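Local atomic coordinates of DUF115 domain-containing protein (Magnetospirillum magneticum AMB-1, PDB entry 5MU5), a protein that probably transfers sugar to flagellin as a Maf-type glycosyltransferase, and is involved in the formation of bacterial flagella. Residues 33-39 against 154-159; 138-142 against 210-214; 546-551 against 640-644. One frame throughout, in Å; residues are numbered along the deposited sequence.

How the contacts relate
Contacts 1 and 2 both lie in the Maf N-terminal region, with centres about 24 Å apart, and their segments alternate along the chain. They share no helix or strand. Contact 3 comes later, in the C-terminal helical bundle, about 56 Å from contact 1 and about 42 Å from contact 2, centre to centre. Contact 2 is buried, while contacts 1 and 3 are partly buried. In contact 1 Asp-155 of a helix gathers His-33 and Ser-37 of a loop, and His-159 bonds the same serine. An arginine ties a sheet strand to its covering helix in contact 2. Contact 3 is helix against helix, held by mostly apolar side chains.

Contact 1: residues 33-39 against 154-159; sequences HRPQSNL and FDFLYH
Residues 33-37 form a loop, extended except at Gln-36 (phi/psi -85/-28), where the chain kinks. Asn-38 and Leu-39 already lie in strand 38-41. The loop passes along helix 154-160. CA atoms of Pro-35 and Asp-155 are 5.5 Å apart, those of Leu-39 and His-159 6.5 Å. First in the segment, Phe-154 (chi1 t) sets its ring edge against the face of the His-33 ring (chi1 t, chi2 73°) in a T-shaped pair, with centroids 4.7 Å apart and planes at 73°. Asp-155 (chi1 m) is the main polar anchor. Asp-155 OD1 accepts from His-33 NE2 at 2.7 Å, a His-carboxylate hydrogen bond. Asp-155 OD2 accepts from Ser-37 N at 3.0 Å and Ser-37 OG at 2.7 Å, and weakly from Gln-36 N at 3.1 Å. One side chain thus gathers the bonds of the kinked part, Gln-36 and Ser-37. This loop links helix 24-32 to the small antiparallel sheet of the Maf N-terminal region, and the contact seats it on the helix that follows parallel strand 146-150. Tyr-158 (chi1 t) completes an aromatic cluster with His-33 and Phe-154. His-33 CD2 is 3.8 Å from Tyr-158 CG, the two rings oblique. Pro-35 CG packs 3.6 Å from Tyr-158 CE2. His-159 NE2 (chi1 m) donates to Ser-37 OG at 3.1 Å. Leu-39 CB lies 3.6 Å from His-159 ND1.

Contact 2: residues 138-142 against 210-214; sequences LLEQD and TRLFV
A helix packs here against the last strand in the order of a four-stranded parallel sheet, 180-183, 146-150, 123-127, 211-214. On its far side Thr-210 and Leu-212 bond Ile-80 and His-78 through the backbone. Helix 134-142 follows strand 123-127 and leads into strand 146-150, making a beta-alpha-beta crossover in the Maf N-terminal region. Its last turn, 138-142, runs nearly antiparallel to strand 211-214, at 166°, with axes 11.1 Å apart. The nearest CA atoms are those of Asp-142 and Arg-211, 7.9 Å apart. Arg-211 and Phe-213 point toward the helix, while Leu-212 between them points away, onto helix 219-235. Arg-211 takes chi1 t, chi2 p and chi3 t, with chi4 at -86°. Gln-141 and Asp-142 lie near the guanidinium plane. Arg-211 NH1 donates to Gln-141 OE1 at 2.7 Å, and Arg-211 NH2 to the same OE1 at 3.0 Å. Arg-211 NH2 also bonds Thr-72 OG1. Gln-141 is m, t, with chi3 at -25°, and its NE2 bonds Ala-69 O. Arg-211 NH1 also forms a salt bridge to Asp-142 OD2 at 2.9 Å. Asp-142 has chi1 m, and its OD1 pairs with Arg-79. Leu-138 (m, t) covers Arg-211 and Phe-213. Leu-138 CD2 lies over one guanidinium face, 3.3 Å from Arg-211 NH2. Phe-213 (chi1 t, chi2 88°) makes a CH-pi contact, with Leu-138 CD1 over its face, 4.2 Å from the centroid and 3.8 Å from Phe-213 CG.

Contact 3: residues 546-551 against 640-644; sequences WPRSIV and VEWYF
This is an antiparallel helix-helix contact in the C-terminal helical bundle. It joins the first turns of helix 546-564 to residues 640-644, near the end of helix 618-646. The two segments run at 169°, with axes 9.5 Å apart. Register is set by Pro-547 and Glu-641, whose CA atoms are 5.9 Å apart. The interface is mostly apolar, with Glu-641 at its margin. Phe-644 (chi1 -81°, chi2 -79°) points toward helix 546-564 and fits among Trp-546, Pro-547 and Ile-550. Pro-547 CD sits over one face of the Phe-644 ring, 4.0 Å from its centroid and 20° off the normal, in a CH-pi contact. Being in the first turn, the proline costs the helix no backbone hydrogen bond. Trp-546 CB reaches Phe-644 CE1 at 3.6 Å, but the indole leads away, and its NE1 bonds Trp-541 O. Ile-550 (m, t) places CD1 3.4 Å from Phe-644 CE2. One helical turn before Phe-644, Val-640 (chi1 t) meets Ile-550, with CG2 of Val-640 3.8 Å from CG2 of Ile-550. Val-640 CG1 is 4.2 Å from Pro-547 CB. Val-551 (chi1 t) brings CG2 to 3.7 Å from Glu-641 OE2. Ile-550 also packs on Ala-590, Phe-593 and Val-594 of helix 589-609. Trp-642 faces helix 653-661, and Tyr-643 touches that helix and helix 242-257.

Contact 1: residues 33-39 against 154-159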
loop_
_atom_site.group_PDB
_atom_site.type_symbol
_atom_site.label_atom_id
_atom_site.label_comp_id
_atom_site.label_asym_id
_atom_site.label_seq_id
_atom_site.Cartn_x
_atom_site.Cartn_y
_atom_site.Cartn_z
ATOM N N HIS A 33 15.309 -12.214 -31.017
ATOM C CA HIS A 33 14.073 -11.687 -31.596
ATOM C C HIS A 33 14.194 -11.558 -33.111
ATOM O O HIS A 33 15.237 -11.162 -33.620
ATOM C CB HIS A 33 13.721 -10.338 -30.970
ATOM C CG HIS A 33 12.437 -9.758 -31.462
ATOM N ND1 HIS A 33 11.202 -10.260 -31.099
ATOM C CD2 HIS A 33 12.191 -8.703 -32.277
ATOM C CE1 HIS A 33 10.253 -9.548 -31.685
ATOM N NE2 HIS A 33 10.826 -8.595 -32.403
ATOM N N ARG A 34 13.126 -11.936 -33.813
ATOM C CA ARG A 34 13.020 -11.792 -35.265
ATOM C C ARG A 34 11.864 -10.828 -35.543
ATOM O O ARG A 34 10.717 -11.230 -35.565
ATOM C CB ARG A 34 12.730 -13.146 -35.926
ATOM C CG ARG A 34 13.768 -14.239 -35.678
ATOM C CD ARG A 34 15.134 -13.929 -36.286
ATOM N NE ARG A 34 15.063 -13.541 -37.702
ATOM C CZ ARG A 34 14.866 -14.376 -38.730
ATOM N NH1 ARG A 34 14.696 -15.681 -38.540
ATOM N NH2 ARG A 34 14.820 -13.897 -39.970
ATOM N N PRO A 35 12.155 -9.553 -35.774
ATOM C CA PRO A 35 11.031 -8.622 -35.929
ATOM C C PRO A 35 10.178 -8.877 -37.173
ATOM O O PRO A 35 10.679 -9.385 -38.172
ATOM C CB PRO A 35 11.723 -7.265 -36.052
ATOM C CG PRO A 35 13.040 -7.583 -36.668
ATOM C CD PRO A 35 13.436 -8.953 -36.179
ATOM N N GLN A 36 8.896 -8.543 -37.091
ATOM C CA GLN A 36 8.012 -8.591 -38.248
ATOM C C GLN A 36 8.132 -7.294 -39.043
ATOM O O GLN A 36 7.891 -7.274 -40.240
ATOM C CB GLN A 36 6.562 -8.749 -37.818
ATOM C CG GLN A 36 6.221 -10.088 -37.192
ATOM C CD GLN A 36 4.848 -10.075 -36.534
ATOM O OE1 GLN A 36 4.412 -9.052 -35.984
ATOM N NE2 GLN A 36 4.164 -11.215 -36.574
ATOM N N SER A 37 8.477 -6.206 -38.375
ATOM C CA SER A 37 8.582 -4.908 -39.032
ATOM C C SER A 37 9.972 -4.716 -39.588
ATOM O O SER A 37 10.876 -5.477 -39.262
ATOM C CB SER A 37 8.234 -3.778 -38.061
ATOM O OG SER A 37 8.955 -3.908 -36.857
ATOM N N ASN A 38 10.131 -3.701 -40.433
ATOM C CA ASN A 38 11.402 -3.428 -41.105
ATOM C C ASN A 38 11.962 -2.082 -40.709
ATOM O O ASN A 38 11.229 -1.108 -40.619
ATOM C CB ASN A 38 11.217 -3.435 -42.630
ATOM C CG ASN A 38 10.804 -4.785 -43.158
ATOM O OD1 ASN A 38 11.435 -5.799 -42.862
ATOM N ND2 ASN A 38 9.748 -4.808 -43.953
ATOM N N LEU A 39 13.267 -2.030 -40.472
ATOM C CA LEU A 39 13.938 -0.773 -40.200
ATOM C C LEU A 39 14.403 -0.272 -41.549
ATOM O O LEU A 39 15.162 -0.961 -42.220
ATOM C CB LEU A 39 15.129 -0.976 -39.267
ATOM C CG LEU A 39 15.799 0.315 -38.783
ATOM C CD1 LEU A 39 14.847 1.095 -37.902
ATOM C CD2 LEU A 39 17.096 0.027 -38.042
ATOM N N PHE A 154 7.466 -4.668 -29.067
ATOM C CA PHE A 154 8.835 -5.089 -28.851
ATOM C C PHE A 154 9.728 -4.825 -30.051
ATOM O O PHE A 154 10.931 -4.647 -29.891
ATOM C CB PHE A 154 8.898 -6.562 -28.481
ATOM C CG PHE A 154 10.250 -6.991 -27.972
ATOM C CD1 PHE A 154 10.628 -6.699 -26.677
ATOM C CD2 PHE A 154 11.147 -7.670 -28.793
ATOM C CE1 PHE A 154 11.864 -7.092 -26.203
ATOM C CE2 PHE A 154 12.387 -8.052 -28.326
ATOM C CZ PHE A 154 12.748 -7.758 -27.027
ATOM N N ASP A 155 9.150 -4.801 -31.249
ATOM C CA ASP A 155 9.926 -4.472 -32.437
ATOM C C ASP A 155 10.597 -3.124 -32.328
ATOM O O ASP A 155 11.745 -2.965 -32.744
ATOM C CB ASP A 155 9.070 -4.508 -33.707
ATOM C CG ASP A 155 8.774 -5.926 -34.174
ATOM O OD1 ASP A 155 8.962 -6.891 -33.385
ATOM O OD2 ASP A 155 8.371 -6.064 -35.352
ATOM N N PHE A 156 9.894 -2.152 -31.768
ATOM C CA PHE A 156 10.453 -0.816 -31.629
ATOM C C PHE A 156 11.685 -0.810 -30.728
ATOM O O PHE A 156 12.674 -0.154 -31.031
ATOM C CB PHE A 156 9.408 0.185 -31.114
ATOM C CG PHE A 156 8.232 0.397 -32.049
ATOM C CD1 PHE A 156 8.266 -0.036 -33.380
ATOM C CD2 PHE A 156 7.102 1.094 -31.609
ATOM C CE1 PHE A 156 7.185 0.183 -34.221
ATOM C CE2 PHE A 156 6.018 1.311 -32.454
ATOM C CZ PHE A 156 6.061 0.857 -33.757
ATOM N N LEU A 157 11.629 -1.538 -29.626
ATOM C CA LEU A 157 12.799 -1.636 -28.760
ATOM C C LEU A 157 13.939 -2.297 -29.534
ATOM O O LEU A 157 15.075 -1.835 -29.495
ATOM C CB LEU A 157 12.489 -2.451 -27.502
ATOM C CG LEU A 157 13.692 -2.657 -26.582
ATOM C CD1 LEU A 157 14.156 -1.331 -25.975
ATOM C CD2 LEU A 157 13.352 -3.665 -25.492
ATOM N N TYR A 158 13.612 -3.371 -30.244
ATOM C CA TYR A 158 14.594 -4.106 -31.019
ATOM C C TYR A 158 15.263 -3.219 -32.054
ATOM O O TYR A 158 16.473 -3.205 -32.141
ATOM C CB TYR A 158 13.946 -5.321 -31.686
ATOM C CG TYR A 158 14.892 -6.104 -32.553
ATOM C CD1 TYR A 158 15.723 -7.071 -32.002
ATOM C CD2 TYR A 158 14.965 -5.876 -33.925
ATOM C CE1 TYR A 158 16.599 -7.781 -32.793
ATOM C CE2 TYR A 158 15.850 -6.577 -34.725
ATOM C CZ TYR A 158 16.651 -7.546 -34.147
ATOM O OH TYR A 158 17.531 -8.274 -34.910
ATOM N N HIS A 159 14.477 -2.461 -32.823
ATOM C CA HIS A 159 15.036 -1.536 -33.818
ATOM C C HIS A 159 15.756 -0.372 -33.178
ATOM O O HIS A 159 16.642 0.187 -33.804
ATOM C CB HIS A 159 13.953 -0.949 -34.720
ATOM C CG HIS A 159 13.293 -1.947 -35.597
ATOM N ND1 HIS A 159 14.006 -2.807 -36.398
ATOM C CD2 HIS A 159 11.985 -2.216 -35.823
ATOM C CE1 HIS A 159 13.167 -3.572 -37.078
ATOM N NE2 HIS A 159 11.934 -3.228 -36.753
#

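Contact 2: residues 138-142 against 210-214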
loop_
_atom_site.group_PDB
_atom_site.type_symbol
_atom_site.label_atom_id
_atom_site.label_comp_id
_atom_site.label_asym_id
_atom_site.label_seq_id
_atom_site.Cartn_x
_atom_site.Cartn_y
_atom_site.Cartn_z
ATOM N N LEU A 138 15.120 14.625 -23.760
ATOM C CA LEU A 138 14.440 14.560 -22.460
ATOM C C LEU A 138 15.441 14.332 -21.315
ATOM O O LEU A 138 15.317 14.908 -20.245
ATOM C CB LEU A 138 13.378 13.441 -22.459
ATOM C CG LEU A 138 12.206 13.531 -23.452
ATOM C CD1 LEU A 138 11.379 12.241 -23.469
ATOM C CD2 LEU A 138 11.317 14.698 -23.101
ATOM N N LEU A 139 16.447 13.503 -21.566
ATOM C CA LEU A 139 17.473 13.205 -20.567
ATOM C C LEU A 139 18.314 14.414 -20.243
ATOM O O LEU A 139 18.580 14.695 -19.072
ATOM C CB LEU A 139 18.367 12.056 -21.042
ATOM C CG LEU A 139 17.598 10.733 -21.179
ATOM C CD1 LEU A 139 18.466 9.663 -21.833
ATOM C CD2 LEU A 139 17.039 10.249 -19.848
ATOM N N GLU A 140 18.708 15.147 -21.279
ATOM C CA GLU A 140 19.491 16.366 -21.101
ATOM C C GLU A 140 18.703 17.448 -20.345
ATOM O O GLU A 140 19.266 18.171 -19.540
ATOM C CB GLU A 140 19.973 16.891 -22.468
ATOM C CG GLU A 140 21.055 17.962 -22.388
ATOM C CD GLU A 140 20.527 19.334 -21.985
ATOM O OE1 GLU A 140 19.388 19.704 -22.374
ATOM O OE2 GLU A 140 21.262 20.055 -21.277
ATOM N N GLN A 141 17.399 17.545 -20.595
ATOM C CA GLN A 141 16.571 18.538 -19.929
ATOM C C GLN A 141 16.383 18.230 -18.450
ATOM O O GLN A 141 16.608 19.084 -17.604
ATOM C CB GLN A 141 15.196 18.630 -20.598
ATOM C CG GLN A 141 15.206 19.212 -22.015
ATOM C CD GLN A 141 13.877 19.024 -22.729
ATOM O OE1 GLN A 141 13.124 18.113 -22.412
ATOM N NE2 GLN A 141 13.587 19.879 -23.696
ATOM N N ASP A 142 15.990 17.002 -18.139
ATOM C CA ASP A 142 15.595 16.642 -16.776
ATOM C C ASP A 142 16.617 15.895 -15.933
ATOM O O ASP A 142 16.531 15.927 -14.707
ATOM C CB ASP A 142 14.318 15.806 -16.829
ATOM C CG ASP A 142 13.134 16.581 -17.379
ATOM O OD1 ASP A 142 12.964 17.767 -17.025
ATOM O OD2 ASP A 142 12.361 16.004 -18.158
ATOM N N THR A 210 7.369 14.871 -12.234
ATOM C CA THR A 210 7.708 13.774 -13.126
ATOM C C THR A 210 7.343 14.180 -14.568
ATOM O O THR A 210 6.225 14.602 -14.845
ATOM C CB THR A 210 6.922 12.496 -12.727
ATOM O OG1 THR A 210 7.350 12.042 -11.429
ATOM C CG2 THR A 210 7.099 11.368 -13.748
ATOM N N ARG A 211 8.309 14.081 -15.472
ATOM C CA ARG A 211 8.086 14.331 -16.880
ATOM C C ARG A 211 7.333 13.160 -17.490
ATOM O O ARG A 211 7.720 12.000 -17.318
ATOM C CB ARG A 211 9.435 14.500 -17.596
ATOM C CG ARG A 211 9.342 14.955 -19.053
ATOM C CD ARG A 211 8.973 16.417 -19.177
ATOM N NE ARG A 211 9.072 16.883 -20.565
ATOM C CZ ARG A 211 10.184 17.339 -21.146
ATOM N NH1 ARG A 211 11.333 17.387 -20.475
ATOM N NH2 ARG A 211 10.146 17.737 -22.415
ATOM N N LEU A 212 6.261 13.475 -18.208
ATOM C CA LEU A 212 5.484 12.502 -18.951
ATOM C C LEU A 212 5.655 12.793 -20.443
ATOM O O LEU A 212 5.683 13.959 -20.840
ATOM C CB LEU A 212 4.026 12.644 -18.581
ATOM C CG LEU A 212 3.734 12.520 -17.087
ATOM C CD1 LEU A 212 2.283 12.865 -16.829
ATOM C CD2 LEU A 212 4.055 11.115 -16.619
ATOM N N PHE A 213 5.795 11.744 -21.258
ATOM C CA PHE A 213 5.997 11.914 -22.691
ATOM C C PHE A 213 5.469 10.717 -23.477
ATOM O O PHE A 213 5.793 9.575 -23.175
ATOM C CB PHE A 213 7.478 12.121 -22.998
ATOM C CG PHE A 213 7.728 12.678 -24.356
ATOM C CD1 PHE A 213 7.735 14.055 -24.560
ATOM C CD2 PHE A 213 7.937 11.830 -25.447
ATOM C CE1 PHE A 213 7.935 14.579 -25.834
ATOM C CE2 PHE A 213 8.146 12.352 -26.718
ATOM C CZ PHE A 213 8.141 13.725 -26.916
ATOM N N VAL A 214 4.661 11.002 -24.492
ATOM C CA VAL A 214 4.057 9.993 -25.320
ATOM C C VAL A 214 4.854 10.001 -26.619
ATOM O O VAL A 214 4.907 11.012 -27.303
ATOM C CB VAL A 214 2.556 10.296 -25.538
ATOM C CG1 VAL A 214 1.958 9.389 -26.605
ATOM C CG2 VAL A 214 1.788 10.149 -24.222
#

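Contact 3: residues 546-551 against 640-644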
loop_
_atom_site.group_PDB
_atom_site.type_symbol
_atom_site.label_atom_id
_atom_site.label_comp_id
_atom_site.label_asym_id
_atom_site.label_seq_id
_atom_site.Cartn_x
_atom_site.Cartn_y
_atom_site.Cartn_z
ATOM N N TRP A 546 16.208 -2.046 20.446
ATOM C CA TRP A 546 15.351 -1.352 19.491
ATOM C C TRP A 546 15.625 0.151 19.384
ATOM O O TRP A 546 15.834 0.652 18.283
ATOM C CB TRP A 546 13.866 -1.649 19.788
ATOM C CG TRP A 546 13.588 -3.159 19.864
ATOM C CD1 TRP A 546 13.256 -3.886 20.976
ATOM C CD2 TRP A 546 13.683 -4.096 18.786
ATOM N NE1 TRP A 546 13.114 -5.220 20.646
ATOM C CE2 TRP A 546 13.380 -5.375 19.311
ATOM C CE3 TRP A 546 14.001 -3.981 17.426
ATOM C CZ2 TRP A 546 13.380 -6.525 18.521
ATOM C CZ3 TRP A 546 13.991 -5.125 16.639
ATOM C CH2 TRP A 546 13.688 -6.383 17.193
ATOM N N PRO A 547 15.632 0.874 20.517
ATOM C CA PRO A 547 15.862 2.296 20.366
ATOM C C PRO A 547 17.215 2.581 19.743
ATOM O O PRO A 547 17.355 3.525 18.955
ATOM C CB PRO A 547 15.786 2.835 21.804
ATOM C CG PRO A 547 15.904 1.652 22.696
ATOM C CD PRO A 547 15.349 0.505 21.916
ATOM N N ARG A 548 18.199 1.749 20.066
ATOM C CA ARG A 548 19.536 1.939 19.540
ATOM C C ARG A 548 19.543 1.810 18.014
ATOM O O ARG A 548 20.105 2.668 17.329
ATOM C CB ARG A 548 20.514 0.973 20.196
ATOM C CG ARG A 548 21.953 1.287 19.883
ATOM C CD ARG A 548 22.911 0.363 20.615
ATOM N NE ARG A 548 24.229 0.431 19.992
ATOM C CZ ARG A 548 25.335 -0.116 20.478
ATOM N NH1 ARG A 548 25.320 -0.790 21.623
ATOM N NH2 ARG A 548 26.475 0.020 19.812
ATOM N N SER A 549 18.895 0.769 17.492
ATOM C CA SER A 549 18.729 0.588 16.046
ATOM C C SER A 549 18.056 1.778 15.361
ATOM O O SER A 549 18.404 2.153 14.243
ATOM C CB SER A 549 17.820 -0.604 15.770
ATOM O OG SER A 549 18.257 -1.749 16.466
ATOM N N ILE A 550 17.049 2.335 16.023
ATOM C CA ILE A 550 16.291 3.422 15.448
ATOM C C ILE A 550 17.153 4.677 15.405
ATOM O O ILE A 550 17.276 5.325 14.371
ATOM C CB ILE A 550 14.983 3.671 16.218
ATOM C CG1 ILE A 550 14.066 2.441 16.089
ATOM C CG2 ILE A 550 14.272 4.890 15.661
ATOM C CD1 ILE A 550 12.958 2.355 17.120
ATOM N N VAL A 551 17.766 4.989 16.532
ATOM C CA VAL A 551 18.608 6.160 16.652
ATOM C C VAL A 551 19.810 6.102 15.692
ATOM O O VAL A 551 20.233 7.122 15.143
ATOM C CB VAL A 551 19.039 6.317 18.105
ATOM C CG1 VAL A 551 20.126 7.374 18.240
ATOM C CG2 VAL A 551 17.813 6.668 18.944
ATOM N N VAL A 640 11.836 8.695 20.505
ATOM C CA VAL A 640 12.061 7.262 20.447
ATOM C C VAL A 640 12.646 6.745 21.759
ATOM O O VAL A 640 12.174 5.731 22.285
ATOM C CB VAL A 640 12.963 6.905 19.241
ATOM C CG1 VAL A 640 13.590 5.524 19.377
ATOM C CG2 VAL A 640 12.161 7.003 17.950
ATOM N N GLU A 641 13.657 7.447 22.276
ATOM C CA GLU A 641 14.343 7.043 23.501
ATOM C C GLU A 641 13.428 7.153 24.709
ATOM O O GLU A 641 13.407 6.273 25.563
ATOM C CB GLU A 641 15.611 7.875 23.715
ATOM C CG GLU A 641 16.721 7.525 22.729
ATOM C CD GLU A 641 17.915 8.474 22.790
ATOM O OE1 GLU A 641 17.869 9.488 23.530
ATOM O OE2 GLU A 641 18.907 8.215 22.067
ATOM N N TRP A 642 12.688 8.247 24.775
ATOM C CA TRP A 642 11.666 8.420 25.800
ATOM C C TRP A 642 10.569 7.343 25.716
ATOM O O TRP A 642 10.105 6.839 26.735
ATOM C CB TRP A 642 11.051 9.807 25.641
ATOM C CG TRP A 642 9.810 10.032 26.418
ATOM C CD1 TRP A 642 9.725 10.378 27.727
ATOM C CD2 TRP A 642 8.460 9.961 25.927
ATOM N NE1 TRP A 642 8.406 10.517 28.091
ATOM C CE2 TRP A 642 7.610 10.259 27.007
ATOM C CE3 TRP A 642 7.891 9.664 24.681
ATOM C CZ2 TRP A 642 6.216 10.282 26.883
ATOM C CZ3 TRP A 642 6.504 9.677 24.560
ATOM C CH2 TRP A 642 5.686 9.986 25.661
ATOM N N TYR A 643 10.153 7.006 24.495
ATOM C CA TYR A 643 9.083 6.034 24.284
ATOM C C TYR A 643 9.472 4.643 24.729
ATOM O O TYR A 643 8.695 3.987 25.414
ATOM C CB TYR A 643 8.668 5.998 22.816
ATOM C CG TYR A 643 7.908 4.775 22.396
ATOM C CD1 TYR A 643 6.550 4.669 22.615
ATOM C CD2 TYR A 643 8.551 3.731 21.755
ATOM C CE1 TYR A 643 5.850 3.538 22.220
ATOM C CE2 TYR A 643 7.858 2.608 21.336
ATOM C CZ TYR A 643 6.508 2.509 21.575
ATOM O OH TYR A 643 5.812 1.384 21.163
ATOM N N PHE A 644 10.657 4.195 24.328
ATOM C CA PHE A 644 11.133 2.882 24.723
ATOM C C PHE A 644 11.394 2.784 26.226
ATOM O O PHE A 644 11.177 1.721 26.813
ATOM C CB PHE A 644 12.331 2.417 23.879
ATOM C CG PHE A 644 11.917 1.836 22.556
ATOM C CD1 PHE A 644 11.439 0.547 22.481
ATOM C CD2 PHE A 644 11.948 2.603 21.401
ATOM C CE1 PHE A 644 11.016 0.021 21.272
ATOM C CE2 PHE A 644 11.532 2.083 20.192
ATOM C CZ PHE A 644 11.066 0.791 20.122
#